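PDB 5C3U: L-serine ammonia-lyase from Rhizomucor miehei CAU432, which is a pyridoxal-phosphate dependent enzyme of alpha/beta fold that binds pyridoxal-5'-phosphate. Local coordinates for residues A[38-43]-A[309-314]. Numbering follows the deposited sequence.
Sequences VFLKME and VLVTGG. With PLP (pyridoxal-5'-phosphate), chain B.
Four backbone hydrogen bonds join F39, K41 and E43 to V309 and V311, the pattern of neighbouring parallel strands. V309 N gives to F39 O at 2.8 Å, and V309 O takes K41 N almost head-on (C=O...N 161°). K41 O then receives V311 N, and V311 O accepts E43 N at 2.9 Å; this last bond is bent to 130° at the hydrogen, where an inverse gamma turn centred on M42, with a weak E43 N to K41 O bond, closes the strand.

On one face, L40, M42, V309 and V311 form an apolar layer. L40 lies alongside V309, its CD2 3.8 Å from V309 CB, while L40 CB meets V311 CG2. M42, folded at chi2 and chi3, brings SD to 4.2 Å from V311 CB. Beta-branched valines suit the extended backbone; L40 and M42 extend over F270 of helix 260-274, which V311 also touches, while V309 meets A285 and C289 of helix 280-290.

The pair lies inside the larger, mixed sheet, strand 306-311 running between 37-42 and 174-178, in the alpha/beta architecture of this PLP-dependent family.

On the other face, K41 CB rests 4.0 Å from L310 CD2. With CG anti to the backbone N (chi1 -176°), the flexible lysine chain carries NZ away from L310 to a salt bridge with E162 and hydrogen bonds with Q166 and T22 O.

Just past the strand, E43 sets CB 3.3 Å from V311 O; its buried carboxylate has a salt bridge to R54 and hydrogen bonds to Q46 and the T22 hydroxyl. T312 turns OG1 to 2.7 Å from N1 of pyridoxal-5'-phosphate. Positive phi favours glycine at G313, where a CB would lie tight against E43 C; one on G314 would crowd the ligand's methyl C2A and strike G313 O.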
loop_
_atom_site.group_PDB
_atom_site.type_symbol
_atom_site.label_atom_id
_atom_site.label_comp_id
_atom_site.label_asym_id
_atom_site.label_seq_id
_atom_site.Cartn_x
_atom_site.Cartn_y
_atom_site.Cartn_z
ATOM N N VAL A 38 -16.950 -10.158 5.705
ATOM C CA VAL A 38 -15.759 -9.326 5.581
ATOM C C VAL A 38 -14.524 -10.196 5.742
ATOM O O VAL A 38 -14.371 -10.901 6.758
ATOM C CB VAL A 38 -15.775 -8.174 6.617
ATOM C CG1 VAL A 38 -14.486 -7.354 6.569
ATOM C CG2 VAL A 38 -16.980 -7.275 6.369
ATOM N N PHE A 39 -13.660 -10.158 4.721
ATOM C CA PHE A 39 -12.396 -10.874 4.754
ATOM C C PHE A 39 -11.255 -9.866 4.713
ATOM O O PHE A 39 -11.334 -8.859 4.007
ATOM C CB PHE A 39 -12.268 -11.808 3.565
ATOM C CG PHE A 39 -13.234 -12.953 3.592
ATOM C CD1 PHE A 39 -14.459 -12.860 2.930
ATOM C CD2 PHE A 39 -12.916 -14.121 4.280
ATOM C CE1 PHE A 39 -15.349 -13.928 2.959
ATOM C CE2 PHE A 39 -13.796 -15.192 4.300
ATOM C CZ PHE A 39 -15.014 -15.089 3.644
ATOM N N LEU A 40 -10.197 -10.157 5.450
ATOM C CA LEU A 40 -9.064 -9.250 5.546
ATOM C C LEU A 40 -7.828 -9.931 4.976
ATOM O O LEU A 40 -7.415 -10.986 5.468
ATOM C CB LEU A 40 -8.834 -8.865 7.009
ATOM C CG LEU A 40 -10.043 -8.299 7.759
ATOM C CD1 LEU A 40 -9.690 -8.107 9.222
ATOM C CD2 LEU A 40 -10.537 -7.006 7.130
ATOM N N LYS A 41 -7.260 -9.337 3.922
ATOM C CA LYS A 41 -6.040 -9.863 3.294
ATOM C C LYS A 41 -4.826 -9.252 4.011
ATOM O O LYS A 41 -4.587 -8.049 3.918
ATOM C CB LYS A 41 -6.048 -9.538 1.788
ATOM C CG LYS A 41 -4.880 -10.104 0.995
ATOM C CD LYS A 41 -4.758 -11.618 1.159
ATOM C CE LYS A 41 -3.845 -12.182 0.075
ATOM N NZ LYS A 41 -3.560 -13.632 0.311
ATOM N N MET A 42 -4.086 -10.075 4.761
ATOM C CA MET A 42 -3.120 -9.584 5.749
ATOM C C MET A 42 -1.680 -9.384 5.238
ATOM O O MET A 42 -0.781 -10.170 5.543
ATOM C CB MET A 42 -3.100 -10.511 6.987
ATOM C CG MET A 42 -4.477 -10.720 7.617
ATOM S SD MET A 42 -5.178 -9.168 8.216
ATOM C CE MET A 42 -4.017 -8.812 9.533
ATOM N N GLU A 43 -1.455 -8.293 4.516
ATOM C CA GLU A 43 -0.111 -7.965 4.003
ATOM C C GLU A 43 0.936 -7.519 5.047
ATOM O O GLU A 43 2.137 -7.382 4.730
ATOM C CB GLU A 43 -0.257 -6.957 2.855
ATOM C CG GLU A 43 -1.126 -7.494 1.724
ATOM C CD GLU A 43 -0.523 -8.744 1.079
ATOM O OE1 GLU A 43 0.614 -8.660 0.570
ATOM O OE2 GLU A 43 -1.191 -9.803 1.078
ATOM N N VAL A 309 -10.906 -6.688 2.240
ATOM C CA VAL A 309 -10.165 -5.450 2.541
ATOM C C VAL A 309 -8.693 -5.791 2.459
ATOM O O VAL A 309 -8.246 -6.720 3.146
ATOM C CB VAL A 309 -10.495 -4.913 3.952
ATOM C CG1 VAL A 309 -9.734 -3.617 4.242
ATOM C CG2 VAL A 309 -11.994 -4.713 4.102
ATOM N N LEU A 310 -7.932 -5.043 1.648
ATOM C CA LEU A 310 -6.484 -5.264 1.590
ATOM C C LEU A 310 -5.831 -4.535 2.732
ATOM O O LEU A 310 -5.787 -3.297 2.747
ATOM C CB LEU A 310 -5.885 -4.830 0.244
ATOM C CG LEU A 310 -6.548 -5.336 -1.036
ATOM C CD1 LEU A 310 -5.766 -4.832 -2.249
ATOM C CD2 LEU A 310 -6.661 -6.860 -1.065
ATOM N N VAL A 311 -5.343 -5.301 3.707
ATOM C CA VAL A 311 -4.766 -4.715 4.892
ATOM C C VAL A 311 -3.275 -4.612 4.640
ATOM O O VAL A 311 -2.517 -5.574 4.816
ATOM C CB VAL A 311 -5.075 -5.533 6.158
ATOM C CG1 VAL A 311 -4.351 -4.927 7.376
ATOM C CG2 VAL A 311 -6.581 -5.566 6.389
ATOM N N THR A 312 -2.872 -3.429 4.197
ATOM C CA THR A 312 -1.561 -3.273 3.572
ATOM C C THR A 312 -0.382 -3.297 4.541
ATOM O O THR A 312 0.754 -3.496 4.110
ATOM C CB THR A 312 -1.523 -2.058 2.639
ATOM O OG1 THR A 312 -2.030 -0.903 3.333
ATOM C CG2 THR A 312 -2.386 -2.346 1.424
ATOM N N GLY A 313 -0.660 -3.090 5.830
ATOM C CA GLY A 313 0.341 -3.265 6.872
ATOM C C GLY A 313 1.055 -1.945 7.076
ATOM O O GLY A 313 0.410 -0.906 7.336
ATOM N N GLY A 314 2.373 -1.976 6.943
ATOM C CA GLY A 314 3.183 -0.768 7.040
ATOM C C GLY A 314 3.913 -0.602 8.365
ATOM O O GLY A 314 3.431 -1.022 9.416
HETATM N N1 PLP B . -0.636 1.079 2.116
HETATM C C2 PLP B . 0.638 0.888 2.502
HETATM C C2A PLP B . 0.999 0.569 3.933
HETATM C C3 PLP B . 1.706 1.007 1.508
HETATM O O3 PLP B . 3.013 0.814 1.870
HETATM C C4 PLP B . 1.300 1.304 0.117
HETATM C C4A PLP B . 2.328 1.402 -0.930
HETATM C C5 PLP B . -0.139 1.498 -0.197
HETATM C C6 PLP B . -1.046 1.361 0.858
HETATM C C5A PLP B . -0.634 1.819 -1.609
HETATM O O4P PLP B . 0.437 2.400 -2.344
HETATM P P PLP B . 0.491 2.747 -3.925
HETATM O O1P PLP B . 0.944 1.530 -4.653
HETATM O O2P PLP B . -0.883 3.283 -4.366
HETATM O O3P PLP B . 1.505 3.835 -3.871
#